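Local structure of trehalose monomycolate exporter MmpL3 (7NVH) at residues Y127-I132 with K442-Y447. The protein exports trehalose monomycolate, a mycolic acid carrier for the mycobacterial cell envelope, and belongs to the RND permease superfamily of membrane transporters. Residues are numbered along the deposited sequence; the frame is centred on the assembly and turned at random.
Sequences YTFVSI and KLFPGY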
ATOM      1  N   TYR A 127     -33.593 -11.968  18.837  1.00 48.50           N
ATOM      2  CA  TYR A 127     -32.257 -12.120  18.293  1.00 48.50           C
ATOM      3  C   TYR A 127     -31.342 -12.545  19.426  1.00 48.50           C
ATOM      4  O   TYR A 127     -31.487 -12.072  20.555  1.00 48.50           O
ATOM      5  CB  TYR A 127     -31.743 -10.819  17.672  1.00 48.50           C
ATOM      6  CG  TYR A 127     -32.167 -10.598  16.241  1.00 48.50           C
ATOM      7  CD1 TYR A 127     -31.282 -10.798  15.197  1.00 48.50           C
ATOM      8  CD2 TYR A 127     -33.447 -10.164  15.939  1.00 48.50           C
ATOM      9  CE1 TYR A 127     -31.663 -10.589  13.893  1.00 48.50           C
ATOM     10  CE2 TYR A 127     -33.837  -9.953  14.640  1.00 48.50           C
ATOM     11  CZ  TYR A 127     -32.943 -10.165  13.620  1.00 48.50           C
ATOM     12  OH  TYR A 127     -33.328  -9.954  12.318  1.00 48.50           O
ATOM     13  N   THR A 128     -30.409 -13.441  19.126  1.00 46.73           N
ATOM     14  CA  THR A 128     -29.428 -13.871  20.107  1.00 46.73           C
ATOM     15  C   THR A 128     -28.160 -14.259  19.372  1.00 46.73           C
ATOM     16  O   THR A 128     -28.181 -14.553  18.176  1.00 46.73           O
ATOM     17  CB  THR A 128     -29.939 -15.040  20.951  1.00 46.73           C
ATOM     18  OG1 THR A 128     -28.922 -15.443  21.874  1.00 46.73           O
ATOM     19  CG2 THR A 128     -30.292 -16.211  20.063  1.00 46.73           C
ATOM     20  N   PHE A 129     -27.049 -14.251  20.097  1.00 46.26           N
ATOM     21  CA  PHE A 129     -25.770 -14.595  19.502  1.00 46.26           C
ATOM     22  C   PHE A 129     -24.953 -15.419  20.481  1.00 46.26           C
ATOM     23  O   PHE A 129     -25.153 -15.352  21.696  1.00 46.26           O
ATOM     24  CB  PHE A 129     -24.989 -13.346  19.075  1.00 46.26           C
ATOM     25  CG  PHE A 129     -24.313 -12.631  20.204  1.00 46.26           C
ATOM     26  CD1 PHE A 129     -22.940 -12.670  20.338  1.00 46.26           C
ATOM     27  CD2 PHE A 129     -25.046 -11.906  21.121  1.00 46.26           C
ATOM     28  CE1 PHE A 129     -22.315 -12.008  21.368  1.00 46.26           C
ATOM     29  CE2 PHE A 129     -24.424 -11.242  22.150  1.00 46.26           C
ATOM     30  CZ  PHE A 129     -23.059 -11.294  22.275  1.00 46.26           C
ATOM     31  N   VAL A 130     -24.040 -16.212  19.932  1.00 45.54           N
ATOM     32  CA  VAL A 130     -23.085 -16.979  20.714  1.00 45.54           C
ATOM     33  C   VAL A 130     -21.692 -16.628  20.224  1.00 45.54           C
ATOM     34  O   VAL A 130     -21.494 -16.278  19.056  1.00 45.54           O
ATOM     35  CB  VAL A 130     -23.331 -18.499  20.616  1.00 45.54           C
ATOM     36  CG1 VAL A 130     -24.713 -18.842  21.128  1.00 45.54           C
ATOM     37  CG2 VAL A 130     -23.162 -18.970  19.189  1.00 45.54           C
ATOM     38  N   SER A 131     -20.725 -16.710  21.125  1.00 46.86           N
ATOM     39  CA  SER A 131     -19.340 -16.394  20.814  1.00 46.86           C
ATOM     40  C   SER A 131     -18.567 -17.693  20.657  1.00 46.86           C
ATOM     41  O   SER A 131     -18.564 -18.526  21.566  1.00 46.86           O
ATOM     42  CB  SER A 131     -18.721 -15.528  21.908  1.00 46.86           C
ATOM     43  OG  SER A 131     -17.385 -15.187  21.587  1.00 46.86           O
ATOM     44  N   ILE A 132     -17.917 -17.863  19.510  1.00 46.93           N
ATOM     45  CA  ILE A 132     -17.126 -19.063  19.254  1.00 46.93           C
ATOM     46  C   ILE A 132     -15.646 -18.706  19.331  1.00 46.93           C
ATOM     47  O   ILE A 132     -15.112 -18.074  18.408  1.00 46.93           O
ATOM     48  CB  ILE A 132     -17.469 -19.690  17.893  1.00 46.93           C
ATOM     49  CG1 ILE A 132     -18.905 -20.215  17.875  1.00 46.93           C
ATOM     50  CG2 ILE A 132     -16.510 -20.815  17.567  1.00 46.93           C
ATOM     51  CD1 ILE A 132     -19.919 -19.223  17.365  1.00 46.93           C
ATOM     52  N   LYS A 442     -25.851  -2.618  16.214  1.00 49.40           N
ATOM     53  CA  LYS A 442     -27.146  -2.019  16.506  1.00 49.40           C
ATOM     54  C   LYS A 442     -27.935  -2.855  17.506  1.00 49.40           C
ATOM     55  O   LYS A 442     -28.540  -2.310  18.436  1.00 49.40           O
ATOM     56  CB  LYS A 442     -27.938  -1.838  15.212  1.00 49.40           C
ATOM     57  CG  LYS A 442     -29.432  -1.669  15.409  1.00 49.40           C
ATOM     58  CD  LYS A 442     -30.145  -1.528  14.077  1.00 49.40           C
ATOM     59  CE  LYS A 442     -30.643  -2.871  13.572  1.00 49.40           C
ATOM     60  NZ  LYS A 442     -31.859  -3.321  14.302  1.00 49.40           N
ATOM     61  N   LEU A 443     -27.935  -4.178  17.338  1.00 48.58           N
ATOM     62  CA  LEU A 443     -28.764  -5.037  18.175  1.00 48.58           C
ATOM     63  C   LEU A 443     -28.192  -5.205  19.577  1.00 48.58           C
ATOM     64  O   LEU A 443     -28.942  -5.188  20.557  1.00 48.58           O
ATOM     65  CB  LEU A 443     -28.933  -6.401  17.511  1.00 48.58           C
ATOM     66  CG  LEU A 443     -29.966  -6.462  16.392  1.00 48.58           C
ATOM     67  CD1 LEU A 443     -29.703  -7.662  15.509  1.00 48.58           C
ATOM     68  CD2 LEU A 443     -31.362  -6.517  16.976  1.00 48.58           C
ATOM     69  N   PHE A 444     -26.876  -5.365  19.697  1.00 48.17           N
ATOM     70  CA  PHE A 444     -26.223  -5.659  20.971  1.00 48.17           C
ATOM     71  C   PHE A 444     -25.144  -4.618  21.225  1.00 48.17           C
ATOM     72  O   PHE A 444     -23.948  -4.895  21.083  1.00 48.17           O
ATOM     73  CB  PHE A 444     -25.617  -7.063  20.963  1.00 48.17           C
ATOM     74  CG  PHE A 444     -26.605  -8.151  20.680  1.00 48.17           C
ATOM     75  CD1 PHE A 444     -27.572  -8.485  21.606  1.00 48.17           C
ATOM     76  CD2 PHE A 444     -26.561  -8.844  19.488  1.00 48.17           C
ATOM     77  CE1 PHE A 444     -28.475  -9.487  21.346  1.00 48.17           C
ATOM     78  CE2 PHE A 444     -27.464  -9.844  19.224  1.00 48.17           C
ATOM     79  CZ  PHE A 444     -28.422 -10.165  20.155  1.00 48.17           C
ATOM     80  N   PRO A 445     -25.532  -3.402  21.598  1.00 51.79           N
ATOM     81  CA  PRO A 445     -24.529  -2.393  21.938  1.00 51.79           C
ATOM     82  C   PRO A 445     -23.871  -2.707  23.270  1.00 51.79           C
ATOM     83  O   PRO A 445     -24.479  -3.289  24.172  1.00 51.79           O
ATOM     84  CB  PRO A 445     -25.343  -1.099  22.006  1.00 51.79           C
ATOM     85  CG  PRO A 445     -26.691  -1.549  22.431  1.00 51.79           C
ATOM     86  CD  PRO A 445     -26.903  -2.912  21.825  1.00 51.79           C
ATOM     87  N   GLY A 446     -22.605  -2.317  23.384  1.00 56.24           N
ATOM     88  CA  GLY A 446     -21.853  -2.493  24.605  1.00 56.24           C
ATOM     89  C   GLY A 446     -21.013  -3.749  24.669  1.00 56.24           C
ATOM     90  O   GLY A 446     -20.134  -3.838  25.534  1.00 56.24           O
ATOM     91  N   TYR A 447     -21.252  -4.723  23.790  1.00 56.50           N
ATOM     92  CA  TYR A 447     -20.420  -5.921  23.795  1.00 56.50           C
ATOM     93  C   TYR A 447     -19.034  -5.627  23.238  1.00 56.50           C
ATOM     94  O   TYR A 447     -18.023  -6.060  23.802  1.00 56.50           O
ATOM     95  CB  TYR A 447     -21.088  -7.042  23.003  1.00 56.50           C
ATOM     96  CG  TYR A 447     -20.467  -8.393  23.261  1.00 56.50           C
ATOM     97  CD1 TYR A 447     -20.793  -9.123  24.394  1.00 56.50           C
ATOM     98  CD2 TYR A 447     -19.540  -8.933  22.378  1.00 56.50           C
ATOM     99  CE1 TYR A 447     -20.223 -10.357  24.637  1.00 56.50           C
ATOM    100  CE2 TYR A 447     -18.964 -10.166  22.613  1.00 56.50           C
ATOM    101  CZ  TYR A 447     -19.309 -10.873  23.743  1.00 56.50           C
ATOM    102  OH  TYR A 447     -18.740 -12.101  23.984  1.00 56.50           O
TER
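An aromatic cluster of F129, F444 and Y447 packs the end of helix 434-443, from the second MMPL half of the chain, and the type II turn F444-Y447 that follows it against strand 127-131, an inner strand of the first-half antiparallel sheet in the periplasmic part of this RND-type transporter. Y127, F129 and S131, alternate residues of the strand, direct their CB atoms toward the helix end and the turn, while T128 and V130 point away; T128 OG1 is hydrogen-bonded to M120 O. F129 is the wedge. Its CG sits in the crowded position between the backbone N and the carbonyl carbon (chi1 78°), and the ring drops between those of F444 and Y447. The tip of F129 meets Y447 edge-to-face: F129 CZ lies over the centre of the Y447 ring, 3.8 Å from Y447 CD1, with the planes at 82°. Against F444 the fit is oblique, the planes inclined at 43°; F129 CD2 stands over the middle of one F444 face, 3.7 Å from F444 CE2, and L443 CB lies over the opposite face nearer its rim. The far edge of F444 abuts the strand backbone, with F444 CZ 3.6 Å from Y127 O. F440 of helix 434-443 adds a further edge-to-face partner for F129. Y447 also touches the bound lauryl maltose neopentyl glycol, so the cluster borders the detergent pocket. At the start of the strand, L443 crosses Y127 at about a right angle and makes a CH-pi contact: L443 CD1 sits over the phenol face, 4.0 Å from the centroid of the Y127 ring and 3.5 Å from Y127 CD1.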